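Local coordinates for Pre-mRNA-splicing factor SAD1 (Saccharomyces cerevisiae, PDB 4MSX), which promotes assembly of newly made U4 snRNA into the U4/U6 snRNP and is required for pre-mRNA splicing, although its ubiquitin-protease-like fold is catalytically inactive, at residues A[250-253]-A[254-258]; A[206-209]-A[210-214]; A[262-266]-A[267-271]; A[104-108]-A[109-113]. All coordinates share one frame; numbering follows the deposited sequence. Where two conformers were deposited one is given.

Interaction 1 (A[250-253]-A[254-258])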
loop_
_atom_site.group_PDB
_atom_site.type_symbol
_atom_site.label_atom_id
_atom_site.label_comp_id
_atom_site.label_asym_id
_atom_site.label_seq_id
_atom_site.Cartn_x
_atom_site.Cartn_y
_atom_site.Cartn_z
ATOM N N VAL A 250 -4.170 7.426 -6.740
ATOM C CA VAL A 250 -5.055 6.392 -7.370
ATOM C C VAL A 250 -5.804 7.038 -8.523
ATOM O O VAL A 250 -6.005 6.446 -9.567
ATOM C CB VAL A 250 -6.030 5.727 -6.363
ATOM C CG1 VAL A 250 -6.898 4.698 -7.140
ATOM C CG2 VAL A 250 -5.203 5.013 -5.227
ATOM N N SER A 251 -6.153 8.305 -8.351
ATOM C CA SER A 251 -6.859 9.004 -9.419
ATOM C C SER A 251 -5.908 9.198 -10.597
ATOM O O SER A 251 -6.302 9.035 -11.754
ATOM C CB SER A 251 -7.475 10.319 -8.905
ATOM O OG SER A 251 -7.893 11.046 -10.016
ATOM N N TYR A 252 -4.621 9.445 -10.332
ATOM C CA TYR A 252 -3.646 9.512 -11.404
ATOM C C TYR A 252 -3.573 8.187 -12.186
ATOM O O TYR A 252 -3.417 8.142 -13.438
ATOM C CB TYR A 252 -2.215 9.885 -10.819
ATOM C CG TYR A 252 -1.080 9.536 -11.740
ATOM C CD1 TYR A 252 -0.719 10.400 -12.762
ATOM C CD2 TYR A 252 -0.361 8.359 -11.605
ATOM C CE1 TYR A 252 0.288 10.089 -13.654
ATOM C CE2 TYR A 252 0.668 8.030 -12.503
ATOM C CZ TYR A 252 0.969 8.916 -13.531
ATOM O OH TYR A 252 1.942 8.653 -14.455
ATOM N N LEU A 253 -3.573 7.066 -11.464
ATOM C CA LEU A 253 -3.539 5.800 -12.176
ATOM C C LEU A 253 -4.724 5.657 -13.194
ATOM O O LEU A 253 -4.564 5.084 -14.241
ATOM C CB LEU A 253 -3.640 4.640 -11.161
ATOM C CG LEU A 253 -2.477 4.616 -10.151
ATOM C CD1 LEU A 253 -2.729 3.350 -9.223
ATOM C CD2 LEU A 253 -1.101 4.479 -10.859
ATOM N N LYS A 254 -5.881 6.137 -12.815
ATOM C CA LYS A 254 -7.086 5.964 -13.672
ATOM C C LYS A 254 -6.972 6.974 -14.853
ATOM O O LYS A 254 -7.219 6.650 -16.032
ATOM C CB LYS A 254 -8.358 6.255 -12.880
ATOM C CG LYS A 254 -8.596 5.348 -11.607
ATOM C CD LYS A 254 -10.099 5.217 -11.231
ATOM C CE LYS A 254 -10.386 5.420 -9.726
ATOM N NZ LYS A 254 -10.485 6.882 -9.268
ATOM N N VAL A 255 -6.563 8.195 -14.528
ATOM C CA VAL A 255 -6.543 9.285 -15.560
ATOM C C VAL A 255 -5.382 9.123 -16.541
ATOM O O VAL A 255 -5.535 9.292 -17.752
ATOM C CB VAL A 255 -6.506 10.658 -14.847
ATOM C CG1 VAL A 255 -6.206 11.841 -15.838
ATOM C CG2 VAL A 255 -7.810 10.882 -14.135
ATOM N N ARG A 256 -4.209 8.724 -16.066
ATOM C CA ARG A 256 -3.072 8.713 -16.952
ATOM C C ARG A 256 -2.447 7.338 -17.176
ATOM O O ARG A 256 -1.685 7.162 -18.122
ATOM C CB ARG A 256 -2.058 9.797 -16.480
ATOM C CG ARG A 256 -2.479 11.208 -16.978
ATOM C CD ARG A 256 -1.427 12.305 -16.812
ATOM N NE ARG A 256 -1.543 12.979 -15.514
ATOM C CZ ARG A 256 -0.526 13.515 -14.843
ATOM N NH1 ARG A 256 0.710 13.471 -15.340
ATOM N NH2 ARG A 256 -0.741 14.096 -13.664
ATOM N N GLU A 257 -2.758 6.337 -16.328
ATOM C CA GLU A 257 -2.156 5.011 -16.568
ATOM C C GLU A 257 -3.201 3.942 -16.981
ATOM O O GLU A 257 -2.898 2.760 -16.997
ATOM C CB GLU A 257 -1.398 4.528 -15.332
ATOM C CG GLU A 257 -0.350 5.528 -14.915
ATOM C CD GLU A 257 0.890 5.577 -15.863
ATOM O OE1 GLU A 257 1.042 4.717 -16.767
ATOM O OE2 GLU A 257 1.737 6.470 -15.668
ATOM N N GLY A 258 -4.424 4.368 -17.276
ATOM C CA GLY A 258 -5.405 3.459 -17.839
ATOM C C GLY A 258 -5.953 2.438 -16.840
ATOM O O GLY A 258 -6.514 1.413 -17.257
HETATM O O HOH W 1 -10.345 9.594 -10.781
#
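The last turns of helix 247-256, in the ubiquitin-specific-protease-like domain, bring R256 and E257 to different parts of the Y252 side chain, R256 to a ring edge and E257 to the phenol end. CG of Y252 lies anti to the backbone N (chi1 161°), and this swings the ring forward along the helix towards the residues that follow. In the conformer given, the edge of the Y252 ring points at one face of the R256 guanidinium, Y252 CE1 lying 3.7 Å from R256 CZ with the two planes 89° apart. R256 has a second conformer, so this contact and the salt bridge from its NH1 to E222 are less certain than the others. Y252 OH approaches E257 OE2 at 2.5 Å, a bond of weak geometry in which the hydroxyl is the donor, while E257 CG packs 3.6 Å from Y252 CE2. A bend at chi2 (-73°) turns the glutamate back to the hydroxyl. Its other oxygen, OE1, forms a salt bridge with K276. Y252 also makes a cation-pi contact with R226.

A water bridges S251 and K254, lying 3.0 Å from S251 OG and accepting from K254 NZ at 3.1 Å. The backbone keeps its helical bond from R256 N to Y252 O at 2.8 Å, but the bonds of E257 N are weak. The phenol thus joins a chain of charged groups, and K276 beside the carboxylate probably favours its ionised form.

Interaction 2 (A[206-209]-A[210-214])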
loop_
_atom_site.group_PDB
_atom_site.type_symbol
_atom_site.label_atom_id
_atom_site.label_comp_id
_atom_site.label_asym_id
_atom_site.label_seq_id
_atom_site.Cartn_x
_atom_site.Cartn_y
_atom_site.Cartn_z
ATOM N N VAL A 206 9.722 -6.611 2.840
ATOM C CA VAL A 206 10.961 -5.870 3.126
ATOM C C VAL A 206 11.900 -5.540 1.939
ATOM O O VAL A 206 12.392 -4.426 1.838
ATOM C CB VAL A 206 11.702 -6.500 4.317
ATOM C CG1 VAL A 206 13.109 -5.930 4.444
ATOM C CG2 VAL A 206 10.900 -6.195 5.604
ATOM N N PRO A 207 12.135 -6.477 1.025
ATOM C CA PRO A 207 13.077 -6.239 -0.090
ATOM C C PRO A 207 12.554 -5.245 -1.088
ATOM O O PRO A 207 13.312 -4.537 -1.765
ATOM C CB PRO A 207 13.188 -7.604 -0.796
ATOM C CG PRO A 207 12.515 -8.617 0.138
ATOM C CD PRO A 207 11.665 -7.880 1.123
ATOM N N VAL A 208 11.234 -5.215 -1.237
ATOM C CA VAL A 208 10.627 -4.223 -2.098
ATOM C C VAL A 208 10.646 -2.890 -1.366
ATOM O O VAL A 208 11.006 -1.854 -1.940
ATOM C CB VAL A 208 9.131 -4.641 -2.448
ATOM C CG1 VAL A 208 8.541 -3.603 -3.353
ATOM C CG2 VAL A 208 9.109 -6.038 -3.077
ATOM N N ARG A 209 10.223 -2.905 -0.109
ATOM C CA ARG A 209 10.164 -1.677 0.673
ATOM C C ARG A 209 11.553 -1.034 0.702
ATOM O O ARG A 209 11.728 0.182 0.413
ATOM C CB ARG A 209 9.768 -1.956 2.116
ATOM C CG ARG A 209 9.781 -0.683 2.998
ATOM C CD ARG A 209 9.747 -1.066 4.463
ATOM N NE ARG A 209 11.098 -1.571 4.849
ATOM C CZ ARG A 209 11.434 -1.901 6.091
ATOM N NH1 ARG A 209 10.535 -1.780 7.054
ATOM N NH2 ARG A 209 12.671 -2.362 6.376
ATOM N N ASP A 210 12.555 -1.847 1.043
ATOM C CA ASP A 210 13.923 -1.270 1.192
ATOM C C ASP A 210 14.400 -0.616 -0.095
ATOM O O ASP A 210 15.015 0.472 -0.092
ATOM C CB ASP A 210 14.928 -2.340 1.645
ATOM C CG ASP A 210 14.764 -2.693 3.105
ATOM O OD1 ASP A 210 13.780 -2.198 3.715
ATOM O OD2 ASP A 210 15.611 -3.468 3.657
ATOM N N HIS A 211 14.105 -1.258 -1.223
ATOM C CA HIS A 211 14.523 -0.696 -2.498
ATOM C C HIS A 211 13.855 0.677 -2.730
ATOM O O HIS A 211 14.497 1.641 -3.236
ATOM C CB HIS A 211 14.174 -1.629 -3.655
ATOM C CG HIS A 211 14.763 -1.199 -4.961
ATOM N ND1 HIS A 211 16.077 -1.478 -5.303
ATOM C CD2 HIS A 211 14.240 -0.506 -6.000
ATOM C CE1 HIS A 211 16.334 -0.953 -6.491
ATOM N NE2 HIS A 211 15.240 -0.354 -6.931
ATOM N N PHE A 212 12.557 0.771 -2.404
ATOM C CA PHE A 212 11.847 2.065 -2.601
ATOM C C PHE A 212 12.366 3.147 -1.641
ATOM O O PHE A 212 12.436 4.335 -2.010
ATOM C CB PHE A 212 10.334 1.905 -2.319
ATOM C CG PHE A 212 9.529 1.414 -3.508
ATOM C CD1 PHE A 212 9.520 2.117 -4.688
ATOM C CD2 PHE A 212 8.777 0.256 -3.412
ATOM C CE1 PHE A 212 8.727 1.695 -5.775
ATOM C CE2 PHE A 212 7.987 -0.199 -4.509
ATOM C CZ PHE A 212 7.977 0.520 -5.679
ATOM N N LEU A 213 12.629 2.763 -0.384
ATOM C CA LEU A 213 13.015 3.771 0.628
ATOM C C LEU A 213 14.420 4.330 0.359
ATOM O O LEU A 213 14.660 5.489 0.622
ATOM C CB LEU A 213 13.028 3.212 2.039
ATOM C CG LEU A 213 11.695 2.651 2.548
ATOM C CD1 LEU A 213 11.769 2.250 4.023
ATOM C CD2 LEU A 213 10.561 3.715 2.316
ATOM N N LEU A 214 15.333 3.508 -0.159
ATOM C CA LEU A 214 16.776 3.913 -0.218
ATOM C C LEU A 214 17.210 4.417 -1.577
ATOM O O LEU A 214 18.340 4.891 -1.731
ATOM C CB LEU A 214 17.704 2.740 0.201
ATOM C CG LEU A 214 17.486 2.296 1.643
ATOM C CD1 LEU A 214 18.233 0.964 2.000
ATOM C CD2 LEU A 214 17.934 3.379 2.583
#
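Nine residues of helix 206-214 run on without a break, and the i to i+4 bonds that join the two halves are regular: D210 N donates to V206 O at 2.7 Å, F212 N to V208 O and L213 N to R209 O, with only H211 N to P207 O weak. Between neighbours in sequence, R209 grips D210 side-on. Both R209 NE (3.0 Å) and R209 NH2 (2.9 Å) donate to the single oxygen D210 OD1, which lies in the guanidinium plane; NH2 arrives on its syn side. The carboxylate is turned just 17° from that plane, so the salt bridge is nearly flat. The bend at chi3 of R209 (75°) brings the guanidinium round to the aspartate, and the aliphatic part of the R209 chain passes L213, with R209 CG 3.7 Å from L213 CD1. V206 CG1 lies alongside the other carboxylate oxygen, D210 OD2, at 3.6 Å. V208 and F212, both buried, lie side by side and point the same way, V208 CG1 meeting F212 CE2 at 3.6 Å. R209 also makes a cation-pi contact with W235. This is a helix of the USP-like domain packed among other helices: F212 is set against helices 222-234 and 282-292, while D210 and L213 touch helix 161-165.

Interaction 3 (A[262-266]-A[267-271]); sequences NPIDP and RLFLL
D265 meets L268 and R267 as the N-cap of helix 266-280, in the USP-like domain, where a loop containing a cis peptide before P263 gives way to the helix. Starting at CB, the D265 side chain takes the position between the backbone N and the carbonyl carbon (chi1 61°), which folds the carboxylate back over the first turn. CG carries two oxygens with separate tasks. OD1 faces the helix end and accepts from L268 N at 2.9 Å in a nearly straight bond (170°), the donor lying close to the extension of the C-O bond. R267 N is equally near to OD1, but the angle there is poor and that bond is weak. OD2 rests against the leucine, 3.9 Å from L268 CD1, and also forms a salt bridge with R384. One oxygen thus closes the helix end while the other reaches a distant part of the chain. The N-H groups at the start of the helix, together with R384, would probably stabilise the negative charge.

The main chain takes over from there: D265 O accepts from F269 N, and P266 O from L270 N. P266 suits the first helical position, having no N-H that would need a partner. P266 and D265 both touch W440 of strand 438-446, and they meet strand 472-480 through I475 and F474 respectively. I264, in an extended backbone conformation, reaches towards F269, which itself packs on helix 189-203. The branch that arrives is the delta methyl, I264 CD1, 4.0 Å from F269 CB.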
loop_
_atom_site.group_PDB
_atom_site.type_symbol
_atom_site.label_atom_id
_atom_site.label_comp_id
_atom_site.label_asym_id
_atom_site.label_seq_id
_atom_site.Cartn_x
_atom_site.Cartn_y
_atom_site.Cartn_z
ATOM N N ASN A 262 -13.533 -2.452 -13.338
ATOM C CA ASN A 262 -14.750 -2.270 -12.580
ATOM C C ASN A 262 -15.566 -3.557 -12.752
ATOM O O ASN A 262 -16.061 -3.869 -13.860
ATOM C CB ASN A 262 -15.535 -1.011 -13.087
ATOM C CG ASN A 262 -16.909 -0.858 -12.389
ATOM O OD1 ASN A 262 -17.146 -1.465 -11.356
ATOM N ND2 ASN A 262 -17.819 -0.059 -12.974
ATOM N N PRO A 263 -15.695 -4.331 -11.682
ATOM C CA PRO A 263 -15.359 -3.962 -10.298
ATOM C C PRO A 263 -13.834 -4.027 -10.044
ATOM O O PRO A 263 -13.076 -4.488 -10.899
ATOM C CB PRO A 263 -16.033 -5.069 -9.446
ATOM C CG PRO A 263 -16.013 -6.283 -10.350
ATOM C CD PRO A 263 -16.293 -5.682 -11.775
ATOM N N ILE A 264 -13.419 -3.559 -8.882
ATOM C CA ILE A 264 -12.001 -3.732 -8.512
ATOM C C ILE A 264 -11.965 -4.153 -7.061
ATOM O O ILE A 264 -12.938 -3.897 -6.326
ATOM C CB ILE A 264 -11.244 -2.418 -8.790
ATOM C CG1 ILE A 264 -9.699 -2.678 -8.684
ATOM C CG2 ILE A 264 -11.737 -1.284 -7.849
ATOM C CD1 ILE A 264 -8.937 -1.411 -9.196
ATOM N N ASP A 265 -10.907 -4.880 -6.655
ATOM C CA ASP A 265 -10.803 -5.337 -5.271
ATOM C C ASP A 265 -9.292 -5.496 -5.010
ATOM O O ASP A 265 -8.495 -5.217 -5.907
ATOM C CB ASP A 265 -11.585 -6.674 -5.074
ATOM C CG ASP A 265 -11.060 -7.825 -5.954
ATOM O OD1 ASP A 265 -9.855 -7.949 -6.108
ATOM O OD2 ASP A 265 -11.857 -8.635 -6.495
ATOM N N PRO A 266 -8.905 -5.890 -3.793
ATOM C CA PRO A 266 -7.436 -5.913 -3.541
ATOM C C PRO A 266 -6.657 -6.845 -4.450
ATOM O O PRO A 266 -5.508 -6.555 -4.782
ATOM C CB PRO A 266 -7.321 -6.352 -2.074
ATOM C CG PRO A 266 -8.592 -5.722 -1.428
ATOM C CD PRO A 266 -9.692 -5.937 -2.541
ATOM N N ARG A 267 -7.258 -7.958 -4.876
ATOM C CA ARG A 267 -6.545 -8.885 -5.702
ATOM C C ARG A 267 -6.323 -8.315 -7.124
ATOM O O ARG A 267 -5.209 -8.354 -7.668
ATOM C CB ARG A 267 -7.329 -10.195 -5.823
ATOM C CG ARG A 267 -6.640 -11.137 -6.802
ATOM C CD ARG A 267 -7.416 -12.488 -6.954
ATOM N NE ARG A 267 -6.972 -13.099 -8.183
ATOM C CZ ARG A 267 -7.492 -12.828 -9.379
ATOM N NH1 ARG A 267 -8.572 -12.057 -9.484
ATOM N NH2 ARG A 267 -6.957 -13.407 -10.444
ATOM N N LEU A 268 -7.405 -7.813 -7.738
ATOM C CA LEU A 268 -7.297 -7.272 -9.087
ATOM C C LEU A 268 -6.314 -6.079 -9.087
ATOM O O LEU A 268 -5.543 -5.896 -10.005
ATOM C CB LEU A 268 -8.673 -6.752 -9.553
ATOM C CG LEU A 268 -9.642 -7.929 -9.826
ATOM C CD1 LEU A 268 -11.101 -7.412 -10.113
ATOM C CD2 LEU A 268 -9.101 -8.748 -11.001
ATOM N N PHE A 269 -6.378 -5.268 -8.051
ATOM C CA PHE A 269 -5.502 -4.096 -8.015
ATOM C C PHE A 269 -4.048 -4.503 -7.734
ATOM O O PHE A 269 -3.134 -3.958 -8.336
ATOM C CB PHE A 269 -5.988 -3.080 -6.997
ATOM C CG PHE A 269 -5.139 -1.809 -6.958
ATOM C CD1 PHE A 269 -4.987 -1.021 -8.109
ATOM C CD2 PHE A 269 -4.468 -1.432 -5.788
ATOM C CE1 PHE A 269 -4.192 0.141 -8.089
ATOM C CE2 PHE A 269 -3.668 -0.243 -5.753
ATOM C CZ PHE A 269 -3.554 0.532 -6.898
ATOM N N LEU A 270 -3.836 -5.481 -6.845
ATOM C CA LEU A 270 -2.461 -5.983 -6.592
ATOM C C LEU A 270 -1.852 -6.509 -7.887
ATOM O O LEU A 270 -0.711 -6.202 -8.214
ATOM C CB LEU A 270 -2.501 -7.115 -5.545
ATOM C CG LEU A 270 -1.071 -7.649 -5.265
ATOM C CD1 LEU A 270 -0.949 -8.078 -3.795
ATOM C CD2 LEU A 270 -0.766 -8.792 -6.202
ATOM N N LEU A 271 -2.613 -7.297 -8.655
ATOM C CA LEU A 271 -2.090 -7.898 -9.888
ATOM C C LEU A 271 -1.805 -6.763 -10.881
ATOM O O LEU A 271 -0.797 -6.766 -11.592
ATOM C CB LEU A 271 -3.132 -8.817 -10.559
ATOM C CG LEU A 271 -3.372 -10.133 -9.742
ATOM C CD1 LEU A 271 -4.442 -11.019 -10.345
ATOM C CD2 LEU A 271 -2.076 -10.943 -9.636
#

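Interaction 4 (A[104-108]-A[109-113]); sequences RHEKS and PAFIH. With ZN (zinc ion), chain B.
F111 presses its ring against the backbone of a turn: E106 CA lies over one face as a CH-pi contact, 3.9 Å from the ring centroid and 17° off its normal, while R104 O points at the ring edge, 3.1 Å from F111 CD2. That carbonyl oxygen is buried without any hydrogen-bond partner in the model. The turn is a type II beta turn from H105 to S108 in the UBP-type zinc finger, and S108 is also the N-cap of helix 109-116. The E106 side chain runs alongside the phenylalanine, extending the cover along the ring. With its hydroxyl in the cramped site between backbone N and carbonyl carbon (chi1 80°), S108 can serve both elements: OG donates to H105 O at 2.8 Å and accepts from F111 N at 3.2 Å. H105 O takes S108 N as well, so two bonds tie the turn shut, and the H105 ring lies over S108 CB. S108 O meanwhile receives I112 N in a nearly linear helical bond.

The cap and the first helical bond begin the helix that carries H113 to the metal. C94, C97 and H119 complete the zinc site, Y101 stacks on the H113 ring, and H113 NE2 binds the zinc ion at 2.0 Å.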
loop_
_atom_site.group_PDB
_atom_site.type_symbol
_atom_site.label_atom_id
_atom_site.label_comp_id
_atom_site.label_asym_id
_atom_site.label_seq_id
_atom_site.Cartn_x
_atom_site.Cartn_y
_atom_site.Cartn_z
ATOM N N ARG A 104 7.221 31.504 -10.139
ATOM C CA ARG A 104 7.302 32.433 -9.016
ATOM C C ARG A 104 7.606 33.869 -9.515
ATOM O O ARG A 104 7.868 34.755 -8.709
ATOM C CB ARG A 104 8.388 32.006 -8.032
ATOM C CG ARG A 104 9.760 31.812 -8.640
ATOM C CD ARG A 104 10.790 31.463 -7.534
ATOM N NE ARG A 104 12.178 31.556 -7.998
ATOM C CZ ARG A 104 12.793 30.618 -8.717
ATOM N NH1 ARG A 104 12.155 29.502 -9.066
ATOM N NH2 ARG A 104 14.050 30.800 -9.100
ATOM N N HIS A 105 7.540 34.072 -10.828
ATOM C CA HIS A 105 7.735 35.395 -11.455
ATOM C C HIS A 105 6.634 36.402 -11.074
ATOM O O HIS A 105 5.539 36.015 -10.603
ATOM C CB HIS A 105 7.754 35.229 -12.982
ATOM C CG HIS A 105 6.510 34.598 -13.530
ATOM N ND1 HIS A 105 5.379 35.324 -13.842
ATOM C CD2 HIS A 105 6.205 33.300 -13.786
ATOM C CE1 HIS A 105 4.437 34.506 -14.286
ATOM N NE2 HIS A 105 4.911 33.271 -14.257
ATOM N N GLU A 106 6.883 37.703 -11.286
ATOM C CA GLU A 106 5.830 38.675 -11.011
ATOM C C GLU A 106 4.673 38.367 -11.878
ATOM O O GLU A 106 4.855 37.863 -12.984
ATOM C CB GLU A 106 6.276 40.129 -11.379
ATOM C CG GLU A 106 7.614 40.529 -10.891
ATOM C CD GLU A 106 7.993 42.011 -11.268
ATOM O OE1 GLU A 106 7.105 42.911 -11.467
ATOM O OE2 GLU A 106 9.213 42.255 -11.345
ATOM N N LYS A 107 3.470 38.687 -11.404
ATOM C CA LYS A 107 2.241 38.325 -12.093
ATOM C C LYS A 107 1.797 36.840 -11.885
ATOM O O LYS A 107 0.615 36.525 -12.097
ATOM C CB LYS A 107 2.305 38.673 -13.577
ATOM C CG LYS A 107 2.526 40.190 -13.807
ATOM C CD LYS A 107 1.768 40.690 -15.038
ATOM C CE LYS A 107 1.887 42.207 -15.169
ATOM N NZ LYS A 107 3.303 42.682 -14.984
ATOM N N SER A 108 2.694 35.978 -11.418
ATOM C CA SER A 108 2.278 34.584 -11.075
ATOM C C SER A 108 1.358 34.526 -9.852
ATOM O O SER A 108 1.417 35.386 -8.984
ATOM C CB SER A 108 3.515 33.705 -10.863
ATOM O OG SER A 108 4.077 33.890 -9.576
ATOM N N PRO A 109 0.503 33.484 -9.750
ATOM C CA PRO A 109 -0.353 33.407 -8.554
ATOM C C PRO A 109 0.447 33.383 -7.239
ATOM O O PRO A 109 -0.026 33.905 -6.235
ATOM C CB PRO A 109 -1.136 32.064 -8.765
ATOM C CG PRO A 109 -1.264 32.021 -10.294
ATOM C CD PRO A 109 0.097 32.506 -10.788
ATOM N N ALA A 110 1.634 32.795 -7.233
ATOM C CA ALA A 110 2.353 32.638 -5.968
ATOM C C ALA A 110 2.899 34.049 -5.548
ATOM O O ALA A 110 2.886 34.448 -4.385
ATOM C CB ALA A 110 3.486 31.713 -6.150
ATOM N N PHE A 111 3.418 34.735 -6.526
ATOM C CA PHE A 111 3.997 36.102 -6.295
ATOM C C PHE A 111 2.852 37.032 -5.813
ATOM O O PHE A 111 2.936 37.669 -4.752
ATOM C CB PHE A 111 4.653 36.550 -7.564
ATOM C CG PHE A 111 5.657 37.681 -7.370
ATOM C CD1 PHE A 111 5.221 38.981 -7.279
ATOM C CD2 PHE A 111 7.025 37.414 -7.281
ATOM C CE1 PHE A 111 6.153 40.054 -7.114
ATOM C CE2 PHE A 111 7.951 38.452 -7.102
ATOM C CZ PHE A 111 7.499 39.787 -7.026
ATOM N N ILE A 112 1.727 37.052 -6.533
ATOM C CA ILE A 112 0.568 37.812 -6.070
ATOM C C ILE A 112 0.068 37.409 -4.706
ATOM O O ILE A 112 -0.269 38.257 -3.877
ATOM C CB ILE A 112 -0.608 37.734 -7.092
ATOM C CG1 ILE A 112 -0.196 38.391 -8.402
ATOM C CG2 ILE A 112 -1.878 38.289 -6.519
ATOM C CD1 ILE A 112 -1.258 38.205 -9.505
ATOM N N HIS A 113 -0.018 36.101 -4.448
ATOM C CA HIS A 113 -0.429 35.641 -3.134
ATOM C C HIS A 113 0.514 36.231 -2.084
ATOM O O HIS A 113 0.078 36.561 -0.983
ATOM C CB HIS A 113 -0.244 34.097 -3.066
ATOM C CG HIS A 113 -0.672 33.479 -1.767
ATOM N ND1 HIS A 113 -1.990 33.362 -1.383
ATOM C CD2 HIS A 113 0.056 32.854 -0.808
ATOM C CE1 HIS A 113 -2.054 32.755 -0.208
ATOM N NE2 HIS A 113 -0.824 32.428 0.155
HETATM ZN ZN ZN B . -0.437 31.509 1.938
#

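Overall arrangement
Interactions 1, 2 and 3 belong to the USP-like domain, whereas interaction 4 sits in the zinc finger. Interactions 1 and 3 lie on consecutive helices and touch where L253 CD1 packs on F269 CE1 at 3.7 Å; interaction 2 stays about 10 Å from interaction 3 at the nearest atoms, across the chain's centre. All four are partly buried. The centres of interactions 2 and 3 lie about 13 Å from the chain's centre, with half their touching residues buried; interaction 1 is about 16 Å out and interaction 4, the most peripheral, about 37 Å. Their polar chemistry differs: charged side chains round a phenol in interaction 1, a sequence-neighbour salt bridge in interaction 2, and N-caps in interactions 3 (aspartate) and 4 (serine).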